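Side-chain contacts in Alr3699 protein (PDB 4XSO), which is of undetermined specific function but belongs to the GT-B glycosyltransferase clan, with two Rossmann-like domains: residues A[180-184]-A[185-189]; A[250-253]-A[254-258]; A[335-338]-A[339-342]; A[369-372]-A[373-377]. All blocks are in the same frame, centred on the assembly; numbering follows the deposited sequence.

Contact 1. Residues A[180-184]-A[185-189]; sequences NGFDI and NLYKT
The hydroxyl of Tyr187 reaches the edge of the Phe182 ring, near its plane, with OH of Tyr187 3.5 Å from CD2 of Phe182. The tyrosine ring in turn has two backbone carbonyl oxygens at its own edge, those of Asp183 and Ile184; O of Asp183 lies 3.2 Å from CD2 of Tyr187, and O of Ile184 is in the ring plane. CB of Phe182 approaches the same ring obliquely, 4.0 Å from CE2 of Tyr187. A short 3-10 turn carries the ring: Leu186 N bonds to Asp183 O and Tyr187 N to Ile184 O (3.1 Å between N and O). Asp183 has CG anti to the backbone N (chi1 -177°), which brings its carboxylate over the start of the turn; OD1 of Asp183 takes a weak bond from Asn185 N at 3.4 Å. Leu186 crosses this side chain at about a right angle, its CG 3.7 Å from CB of Asp183. One water accepts from Asp183 N and donates weakly to the Tyr187 hydroxyl, whose stronger partner is Glu302. Another donates to Ile184 O at 2.8 Å and accepts weakly from Lys188 NZ. The turn lies in the loop between strand 175-177 and helix 191-201 of this GT-B protein. Phe182 packs on Val301 and Leu305 of helix 298-305, Tyr187 touches Pro277 of helix 276-282, and Ile184 leans on Ser365 of helix 350-368.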
loop_
_atom_site.group_PDB
_atom_site.type_symbol
_atom_site.label_atom_id
_atom_site.label_comp_id
_atom_site.label_asym_id
_atom_site.label_seq_id
_atom_site.Cartn_x
_atom_site.Cartn_y
_atom_site.Cartn_z
ATOM N N ASN A 180 25.865 -13.839 -7.638
ATOM C CA ASN A 180 26.099 -12.891 -8.718
ATOM C C ASN A 180 26.887 -13.588 -9.858
ATOM O O ASN A 180 27.734 -14.489 -9.645
ATOM C CB ASN A 180 26.900 -11.692 -8.202
ATOM C CG ASN A 180 26.112 -10.733 -7.309
ATOM O OD1 ASN A 180 25.109 -11.074 -6.666
ATOM N ND2 ASN A 180 26.640 -9.554 -7.177
ATOM N N GLY A 181 26.578 -13.219 -11.078
ATOM C CA GLY A 181 27.282 -13.817 -12.239
ATOM C C GLY A 181 28.160 -12.752 -12.891
ATOM O O GLY A 181 27.882 -11.586 -12.742
ATOM N N PHE A 182 29.175 -13.201 -13.613
ATOM C CA PHE A 182 30.177 -12.376 -14.279
ATOM C C PHE A 182 30.532 -12.943 -15.661
ATOM O O PHE A 182 30.644 -14.142 -15.816
ATOM C CB PHE A 182 31.454 -12.355 -13.416
ATOM C CG PHE A 182 31.214 -11.812 -12.048
ATOM C CD1 PHE A 182 30.710 -12.635 -11.051
ATOM C CD2 PHE A 182 31.478 -10.456 -11.759
ATOM C CE1 PHE A 182 30.396 -12.116 -9.786
ATOM C CE2 PHE A 182 31.245 -9.981 -10.501
ATOM C CZ PHE A 182 30.706 -10.824 -9.504
ATOM N N ASP A 183 30.793 -12.073 -16.631
ATOM C CA ASP A 183 31.311 -12.523 -17.917
ATOM C C ASP A 183 32.763 -12.843 -17.731
ATOM O O ASP A 183 33.552 -11.924 -17.575
ATOM C CB ASP A 183 31.181 -11.447 -18.932
ATOM C CG ASP A 183 31.649 -11.907 -20.321
ATOM O OD1 ASP A 183 32.360 -12.909 -20.514
ATOM O OD2 ASP A 183 31.198 -11.265 -21.238
ATOM N N ILE A 184 33.124 -14.105 -17.761
ATOM C CA ILE A 184 34.451 -14.489 -17.210
ATOM C C ILE A 184 35.620 -14.025 -18.065
ATOM O O ILE A 184 36.666 -13.712 -17.543
ATOM C CB ILE A 184 34.581 -15.956 -16.819
ATOM C CG1 ILE A 184 34.685 -16.874 -18.053
ATOM C CG2 ILE A 184 33.436 -16.371 -15.899
ATOM C CD1 ILE A 184 34.668 -18.355 -17.740
ATOM N N ASN A 185 35.376 -13.905 -19.359
ATOM C CA ASN A 185 36.376 -13.458 -20.338
ATOM C C ASN A 185 36.703 -11.986 -20.260
ATOM O O ASN A 185 37.831 -11.589 -20.569
ATOM C CB ASN A 185 35.913 -13.896 -21.759
ATOM C CG ASN A 185 35.901 -15.387 -21.912
ATOM O OD1 ASN A 185 36.619 -16.129 -21.234
ATOM N ND2 ASN A 185 35.062 -15.854 -22.771
ATOM N N LEU A 186 35.816 -11.187 -19.657
ATOM C CA LEU A 186 36.187 -9.833 -19.330
ATOM C C LEU A 186 37.316 -9.730 -18.321
ATOM O O LEU A 186 37.845 -8.659 -18.121
ATOM C CB LEU A 186 35.024 -9.005 -18.832
ATOM C CG LEU A 186 33.780 -8.926 -19.713
ATOM C CD1 LEU A 186 32.821 -7.938 -19.035
ATOM C CD2 LEU A 186 34.073 -8.590 -21.174
ATOM N N TYR A 187 37.739 -10.814 -17.716
ATOM C CA TYR A 187 38.669 -10.705 -16.616
ATOM C C TYR A 187 40.045 -11.243 -17.029
ATOM O O TYR A 187 40.932 -11.425 -16.208
ATOM C CB TYR A 187 38.083 -11.363 -15.357
ATOM C CG TYR A 187 36.883 -10.594 -14.887
ATOM C CD1 TYR A 187 37.010 -9.494 -14.045
ATOM C CD2 TYR A 187 35.574 -10.939 -15.328
ATOM C CE1 TYR A 187 35.894 -8.751 -13.648
ATOM C CE2 TYR A 187 34.463 -10.214 -14.913
ATOM C CZ TYR A 187 34.620 -9.120 -14.063
ATOM O OH TYR A 187 33.508 -8.372 -13.698
ATOM N N LYS A 188 40.205 -11.474 -18.327
ATOM C CA LYS A 188 41.472 -11.957 -18.864
ATOM C C LYS A 188 42.242 -10.743 -19.438
ATOM O O LYS A 188 41.682 -9.946 -20.198
ATOM C CB LYS A 188 41.210 -12.984 -19.960
ATOM C CG LYS A 188 40.514 -14.211 -19.411
ATOM C CD LYS A 188 40.021 -15.118 -20.504
ATOM C CE LYS A 188 40.146 -16.574 -20.073
ATOM N NZ LYS A 188 39.444 -16.806 -18.811
ATOM N N THR A 189 43.490 -10.608 -19.033
ATOM C CA THR A 189 44.405 -9.560 -19.502
ATOM C C THR A 189 45.762 -10.174 -19.929
ATOM O O THR A 189 46.280 -11.027 -19.247
ATOM C CB THR A 189 44.630 -8.501 -18.384
ATOM O OG1 THR A 189 43.377 -8.013 -17.944
ATOM C CG2 THR A 189 45.457 -7.306 -18.899
HETATM O O HOH W 1 30.815 -9.354 -15.632
HETATM O O HOH W 2 38.482 -15.288 -16.132
#

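Contact 2. Residues A[250-253]-A[254-258]; sequences YVKE and LHQQI
Tyr250 and Leu254 stand one alpha-helical turn apart, and the backbone between them is regular, with Leu254 N bonded to Tyr250 O at 2.8 Å and His255 N to Val251 O at 3.0 Å. The turn belongs to helix 248-260, the crossover helix of a beta-alpha-beta unit that runs from strand 235-240 to strand 267-271 in a Rossmann-like domain. Tyr250 offers one ring face to Leu254 in a CH-pi contact: CD2 of Leu254 stands 4.0 Å from the centroid of the Tyr250 ring, 28° off its normal. The other methyl reaches the rim, with CD1 of Leu254 3.7 Å from CE2 of Tyr250. A first torsion near 180° (chi1 -172°) lays the tyrosine ring with its face against the leucine methyl, while its hydroxyl bonds to His222 ND1. Val251 and His255 run alongside each other in the same direction, with CG1 of Val251 3.7 Å from CD2 of His255; the imidazole also meets the ring of Phe269 on strand 267-271. Lys252 and Gln256 are likewise paired lengthwise, and the lysine chain, bent at chi3, brings CE of Lys252 to 3.4 Å from OE1 of Gln256. Glu253 and Gln257 approach with carboxylate and amide planes 48° apart. Gln257 NE2 is gripped by two acceptors of helix 221-228, Asp226 OD1 and His222 O. The other amide atom of Gln257, OE1, is buried without a hydrogen-bond partner in the model and lies 3.8 Å from OE1 of Glu253.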
loop_
_atom_site.group_PDB
_atom_site.type_symbol
_atom_site.label_atom_id
_atom_site.label_comp_id
_atom_site.label_asym_id
_atom_site.label_seq_id
_atom_site.Cartn_x
_atom_site.Cartn_y
_atom_site.Cartn_z
ATOM N N TYR A 250 36.947 10.802 6.211
ATOM C CA TYR A 250 37.732 9.550 6.077
ATOM C C TYR A 250 38.898 9.705 5.129
ATOM O O TYR A 250 39.986 9.239 5.383
ATOM C CB TYR A 250 36.863 8.401 5.565
ATOM C CG TYR A 250 37.545 7.045 5.581
ATOM C CD1 TYR A 250 37.957 6.483 6.781
ATOM C CD2 TYR A 250 37.743 6.321 4.403
ATOM C CE1 TYR A 250 38.551 5.224 6.819
ATOM C CE2 TYR A 250 38.376 5.062 4.421
ATOM C CZ TYR A 250 38.797 4.517 5.623
ATOM O OH TYR A 250 39.404 3.263 5.712
ATOM N N VAL A 251 38.657 10.310 3.990
ATOM C CA VAL A 251 39.741 10.545 3.050
ATOM C C VAL A 251 40.874 11.383 3.643
ATOM O O VAL A 251 42.041 11.004 3.540
ATOM C CB VAL A 251 39.196 11.190 1.788
ATOM C CG1 VAL A 251 40.341 11.729 0.952
ATOM C CG2 VAL A 251 38.373 10.148 1.045
ATOM N N LYS A 252 40.525 12.489 4.300
ATOM C CA LYS A 252 41.469 13.242 5.176
ATOM C C LYS A 252 42.217 12.339 6.178
ATOM O O LYS A 252 43.428 12.414 6.303
ATOM C CB LYS A 252 40.708 14.324 5.969
ATOM C CG LYS A 252 41.591 15.297 6.760
ATOM C CD LYS A 252 40.811 16.050 7.836
ATOM C CE LYS A 252 40.603 15.152 9.063
ATOM N NZ LYS A 252 39.261 15.344 9.673
ATOM N N GLU A 253 41.493 11.473 6.864
ATOM C CA GLU A 253 42.090 10.546 7.829
ATOM C C GLU A 253 43.072 9.573 7.134
ATOM O O GLU A 253 44.178 9.303 7.642
ATOM C CB GLU A 253 40.982 9.851 8.603
ATOM C CG GLU A 253 41.443 8.981 9.774
ATOM C CD GLU A 253 41.144 7.480 9.571
ATOM O OE1 GLU A 253 42.098 6.697 9.257
ATOM O OE2 GLU A 253 39.944 7.095 9.709
ATOM N N LEU A 254 42.742 9.105 5.930
ATOM C CA LEU A 254 43.655 8.169 5.247
ATOM C C LEU A 254 44.923 8.868 4.913
ATOM O O LEU A 254 46.004 8.325 5.125
ATOM C CB LEU A 254 43.093 7.603 3.906
ATOM C CG LEU A 254 41.851 6.766 4.052
ATOM C CD1 LEU A 254 41.433 6.232 2.692
ATOM C CD2 LEU A 254 42.117 5.659 5.074
ATOM N N HIS A 255 44.800 10.039 4.302
ATOM C CA HIS A 255 45.991 10.812 3.918
ATOM C C HIS A 255 46.924 11.086 5.097
ATOM O O HIS A 255 48.164 10.998 4.977
ATOM C CB HIS A 255 45.568 12.120 3.235
ATOM C CG HIS A 255 45.116 11.953 1.800
ATOM N ND1 HIS A 255 45.935 11.452 0.820
ATOM C CD2 HIS A 255 44.010 12.392 1.158
ATOM C CE1 HIS A 255 45.332 11.499 -0.356
ATOM N NE2 HIS A 255 44.156 12.066 -0.180
ATOM N N GLN A 256 46.328 11.336 6.260
ATOM C CA GLN A 256 47.121 11.731 7.435
ATOM C C GLN A 256 47.798 10.520 7.956
ATOM O O GLN A 256 49.004 10.535 8.270
ATOM C CB GLN A 256 46.222 12.296 8.534
ATOM C CG GLN A 256 45.503 13.577 8.098
ATOM C CD GLN A 256 45.027 14.421 9.277
ATOM O OE1 GLN A 256 43.874 14.307 9.725
ATOM N NE2 GLN A 256 45.931 15.256 9.801
ATOM N N GLN A 257 47.018 9.428 8.005
ATOM C CA GLN A 257 47.526 8.134 8.448
ATOM C C GLN A 257 48.768 7.774 7.609
ATOM O O GLN A 257 49.837 7.404 8.144
ATOM C CB GLN A 257 46.429 7.017 8.313
ATOM C CG GLN A 257 46.911 5.609 8.670
ATOM C CD GLN A 257 45.928 4.483 8.357
ATOM O OE1 GLN A 257 44.952 4.682 7.669
ATOM N NE2 GLN A 257 46.215 3.287 8.848
ATOM N N ILE A 258 48.601 7.789 6.285
ATOM C CA ILE A 258 49.670 7.441 5.407
ATOM C C ILE A 258 50.951 8.298 5.646
ATOM O O ILE A 258 52.064 7.802 5.663
ATOM C CB ILE A 258 49.212 7.623 3.931
ATOM C CG1 ILE A 258 48.196 6.550 3.525
ATOM C CG2 ILE A 258 50.421 7.646 2.982
ATOM C CD1 ILE A 258 47.405 6.950 2.321
#

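Contact 3. Residues A[335-338]-A[339-342]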
loop_
_atom_site.group_PDB
_atom_site.type_symbol
_atom_site.label_atom_id
_atom_site.label_comp_id
_atom_site.label_asym_id
_atom_site.label_seq_id
_atom_site.Cartn_x
_atom_site.Cartn_y
_atom_site.Cartn_z
ATOM N N GLU A 335 41.997 -6.692 11.580
ATOM C CA GLU A 335 43.338 -7.050 12.091
ATOM C C GLU A 335 44.476 -6.909 11.046
ATOM O O GLU A 335 44.716 -7.796 10.206
ATOM C CB GLU A 335 43.316 -8.455 12.673
ATOM C CG GLU A 335 42.083 -8.731 13.515
ATOM C CD GLU A 335 42.133 -8.124 14.920
ATOM O OE1 GLU A 335 42.434 -6.921 15.054
ATOM O OE2 GLU A 335 41.845 -8.871 15.892
ATOM N N SER A 336 45.226 -5.832 11.152
ATOM C CA SER A 336 46.210 -5.494 10.160
ATOM C C SER A 336 47.411 -6.376 10.201
ATOM O O SER A 336 48.074 -6.569 9.152
ATOM C CB SER A 336 46.605 -4.005 10.244
ATOM O OG SER A 336 47.212 -3.684 11.488
ATOM N N GLN A 337 47.726 -6.953 11.359
ATOM C CA GLN A 337 48.926 -7.784 11.394
ATOM C C GLN A 337 48.705 -9.119 10.671
ATOM O O GLN A 337 49.621 -9.666 10.041
ATOM C CB GLN A 337 49.467 -8.017 12.821
ATOM C CG GLN A 337 50.736 -8.888 12.797
ATOM C CD GLN A 337 51.964 -8.125 12.315
ATOM O OE1 GLN A 337 52.279 -7.073 12.868
ATOM N NE2 GLN A 337 52.671 -8.652 11.278
ATOM N N GLU A 338 47.512 -9.663 10.779
ATOM C CA GLU A 338 47.188 -10.897 10.080
ATOM C C GLU A 338 47.227 -10.643 8.548
ATOM O O GLU A 338 47.752 -11.482 7.749
ATOM C CB GLU A 338 45.853 -11.405 10.585
ATOM C CG GLU A 338 45.432 -12.773 10.089
ATOM C CD GLU A 338 44.096 -13.226 10.693
ATOM O OE1 GLU A 338 43.546 -12.585 11.643
ATOM O OE2 GLU A 338 43.606 -14.253 10.214
ATOM N N LEU A 339 46.769 -9.463 8.144
ATOM C CA LEU A 339 46.801 -9.091 6.697
ATOM C C LEU A 339 48.256 -9.001 6.235
ATOM O O LEU A 339 48.608 -9.467 5.154
ATOM C CB LEU A 339 46.049 -7.763 6.474
ATOM C CG LEU A 339 46.157 -7.112 5.089
ATOM C CD1 LEU A 339 45.731 -8.106 3.992
ATOM C CD2 LEU A 339 45.282 -5.872 5.069
ATOM N N ALA A 340 49.143 -8.459 7.087
ATOM C CA ALA A 340 50.552 -8.310 6.708
ATOM C C ALA A 340 51.217 -9.668 6.594
ATOM O O ALA A 340 52.075 -9.928 5.700
ATOM C CB ALA A 340 51.311 -7.433 7.700
ATOM N N ASN A 341 50.849 -10.555 7.485
ATOM C CA ASN A 341 51.386 -11.898 7.425
ATOM C C ASN A 341 51.044 -12.578 6.102
ATOM O O ASN A 341 51.903 -13.245 5.491
ATOM C CB ASN A 341 50.808 -12.739 8.540
ATOM C CG ASN A 341 51.372 -12.381 9.905
ATOM O OD1 ASN A 341 52.389 -11.712 10.044
ATOM N ND2 ASN A 341 50.739 -12.894 10.912
ATOM N N ILE A 342 49.809 -12.387 5.633
ATOM C CA ILE A 342 49.444 -12.904 4.300
ATOM C C ILE A 342 50.274 -12.295 3.232
ATOM O O ILE A 342 50.750 -12.982 2.317
ATOM C CB ILE A 342 47.947 -12.667 3.984
ATOM C CG1 ILE A 342 47.078 -13.489 4.929
ATOM C CG2 ILE A 342 47.634 -13.046 2.540
ATOM C CD1 ILE A 342 47.510 -14.973 5.036
#
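The amides of Gln337 and Asn341 meet at a slant one helical turn apart, their planes at 44° to each other, and a weak hydrogen bond joins them: NE2 of Gln337 donates to OD1 of Asn341 over 3.3 Å, fairly straight at 162°. The glutamine reaches its partner because its chain folds at the second torsion (chi2 75°), carrying the amide along the helix; the same NE2 passes 4.0 Å from CB of Ala340. OE1 of Gln337 accepts from Gln230 NE2, which helps to fix the rotation of the group. Asn341 lies close against the preceding turn, with its CG 3.2 Å from Gln337 O, the carbonyl that also accepts Asn341 N at 3.0 Å. These are the N-terminal turns of helix 336-348, with Glu335 at the N-cap position, in the Rossmann-like domain whose sheet includes strands 310-313 and 329-331. The main-chain bond from Leu339 N to Glu335 O is weak at 3.4 Å, whereas Ala340 N reaches Ser336 O at 3.0 Å. Glu338 is turned differently from Gln337: its chain is extended beyond CG, and OE1 of Glu338 bonds to Thr332 OG1. Leu339 and Ile342 both pack on Val311 of strand 310-313, while Ala340 touches Ala227 of helix 221-228. CG1 of Ile342 sits 3.5 Å from O of Glu338.

Contact 4. Residues A[369-372]-A[373-377]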
loop_
_atom_site.group_PDB
_atom_site.type_symbol
_atom_site.label_atom_id
_atom_site.label_comp_id
_atom_site.label_asym_id
_atom_site.label_seq_id
_atom_site.Cartn_x
_atom_site.Cartn_y
_atom_site.Cartn_z
ATOM N N ASP A 369 30.100 -17.929 -13.270
ATOM C CA ASP A 369 29.885 -17.637 -14.705
ATOM C C ASP A 369 28.450 -17.153 -14.912
ATOM O O ASP A 369 27.503 -17.826 -14.532
ATOM C CB ASP A 369 30.221 -18.871 -15.514
ATOM C CG ASP A 369 30.187 -18.635 -17.027
ATOM O OD1 ASP A 369 29.655 -17.619 -17.498
ATOM O OD2 ASP A 369 30.740 -19.524 -17.727
ATOM N N VAL A 370 28.316 -15.952 -15.434
ATOM C CA VAL A 370 27.012 -15.386 -15.734
ATOM C C VAL A 370 26.129 -16.283 -16.586
ATOM O O VAL A 370 24.919 -16.230 -16.395
ATOM C CB VAL A 370 27.098 -13.968 -16.342
ATOM C CG1 VAL A 370 27.540 -13.999 -17.814
ATOM C CG2 VAL A 370 25.763 -13.239 -16.157
ATOM N N VAL A 371 26.712 -17.162 -17.422
ATOM C CA VAL A 371 25.912 -18.110 -18.210
ATOM C C VAL A 371 25.232 -19.106 -17.329
ATOM O O VAL A 371 24.016 -19.311 -17.415
ATOM C CB VAL A 371 26.728 -18.845 -19.324
ATOM C CG1 VAL A 371 25.856 -19.849 -20.071
ATOM C CG2 VAL A 371 27.309 -17.829 -20.285
ATOM N N THR A 372 25.959 -19.608 -16.365
ATOM C CA THR A 372 25.403 -20.541 -15.437
ATOM C C THR A 372 24.397 -19.880 -14.505
ATOM O O THR A 372 23.286 -20.440 -14.285
ATOM C CB THR A 372 26.535 -21.161 -14.600
ATOM O OG1 THR A 372 27.536 -21.640 -15.504
ATOM C CG2 THR A 372 26.024 -22.247 -13.640
ATOM N N ILE A 373 24.763 -18.704 -13.982
ATOM C CA ILE A 373 23.866 -17.969 -13.082
ATOM C C ILE A 373 22.584 -17.654 -13.815
ATOM O O ILE A 373 21.522 -17.812 -13.245
ATOM C CB ILE A 373 24.530 -16.692 -12.547
ATOM C CG1 ILE A 373 25.711 -17.066 -11.661
ATOM C CG2 ILE A 373 23.591 -15.704 -11.908
ATOM C CD1 ILE A 373 25.471 -18.145 -10.673
ATOM N N ASN A 374 22.666 -17.134 -15.045
ATOM C CA ASN A 374 21.415 -16.812 -15.784
ATOM C C ASN A 374 20.541 -18.030 -16.011
ATOM O O ASN A 374 19.318 -17.908 -15.919
ATOM C CB ASN A 374 21.686 -16.154 -17.129
ATOM C CG ASN A 374 22.074 -14.730 -17.005
ATOM O OD1 ASN A 374 21.845 -14.061 -15.953
ATOM N ND2 ASN A 374 22.691 -14.227 -18.073
ATOM N N GLN A 375 21.150 -19.206 -16.231
ATOM C CA GLN A 375 20.395 -20.463 -16.347
ATOM C C GLN A 375 19.664 -20.772 -15.029
ATOM O O GLN A 375 18.494 -21.159 -15.013
ATOM C CB GLN A 375 21.301 -21.635 -16.667
ATOM C CG GLN A 375 21.991 -21.480 -18.007
ATOM C CD GLN A 375 22.967 -22.609 -18.405
ATOM O OE1 GLN A 375 23.576 -23.300 -17.559
ATOM N NE2 GLN A 375 23.146 -22.763 -19.717
ATOM N N GLN A 376 20.363 -20.625 -13.922
ATOM C CA GLN A 376 19.725 -20.863 -12.611
ATOM C C GLN A 376 18.519 -19.925 -12.396
ATOM O O GLN A 376 17.422 -20.334 -11.978
ATOM C CB GLN A 376 20.773 -20.626 -11.527
ATOM C CG GLN A 376 21.764 -21.739 -11.498
ATOM C CD GLN A 376 22.901 -21.454 -10.547
ATOM O OE1 GLN A 376 22.848 -20.536 -9.692
ATOM N NE2 GLN A 376 23.959 -22.232 -10.694
ATOM N N ILE A 377 18.714 -18.640 -12.664
ATOM C CA ILE A 377 17.603 -17.710 -12.554
ATOM C C ILE A 377 16.408 -18.129 -13.457
ATOM O O ILE A 377 15.267 -18.185 -12.994
ATOM C CB ILE A 377 18.098 -16.270 -12.854
ATOM C CG1 ILE A 377 19.043 -15.795 -11.727
ATOM C CG2 ILE A 377 16.934 -15.328 -13.001
ATOM C CD1 ILE A 377 19.639 -14.416 -11.937
#
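This is a capped helix start, a surface contact in the N-terminal turns of helix 370-382, the last helix of the chain, which follows closely on helix 350-368 and lies back against the N-terminal domain, as in GT-B folds. Asp369 holds the N-cap: its OD1 accepts Val371 N at 3.0 Å and 166°, the donor lying 52° above the carboxylate plane. A first torsion near 180° (chi1 -173°) swings the carboxylate back over the start of the helix to meet that N-H. The carbonyl of Asp369 serves as well, taking Ile373 N at 2.9 Å, and Ile373 CG1 packs beside this same oxygen. Val370 and Asn374 project together, flank to flank, with CG2 of Val370 3.8 Å from ND2 of Asn374; the amide also lies close to the carbonyl of Val370, which accepts Asn374 N at 2.8 Å. Gln375 has an extended chain that slants across Val371, its CG 3.0 Å from Val371 O and its NE2 4.0 Å from CG1 of Val371. Thr372 meets Gln376 through a methyl: CG2 of Thr372 is 3.6 Å from NE2 of Gln376. Ile373, Gln376 and Ile377 all touch Ile178, just after strand 175-177, and Asn374 touches Pro31. The three pairs one turn apart meet as methyls against amides, with no side-chain hydrogen bond between them, so directional bonding here comes from the main chain and the aspartate cap. The negative charge of Asp369 near the helix N-terminus probably interacts favourably with the helix dipole.

Along the chain the four contacts come in series. Contact 1 lies in the loop after strand 175-177, the edge strand of the seven-stranded parallel sheet, and contact 4 opens the C-terminal helix 370-382. These two touch, their centres about 13 Å apart, with Phe182 O probably hydrogen-bonded to Val370 N and Gly181 packed on Ile373, so the crossing between domains and the returning chain end lie together. Contacts 2 and 3 belong to helices of the domain of the six-stranded parallel sheet; their centres are about 20 Å apart, and both helices touch helix 221-228. Contacts 2 and 4 are the farthest pair, about 41 Å between centres, on opposite sides of the chain's centre.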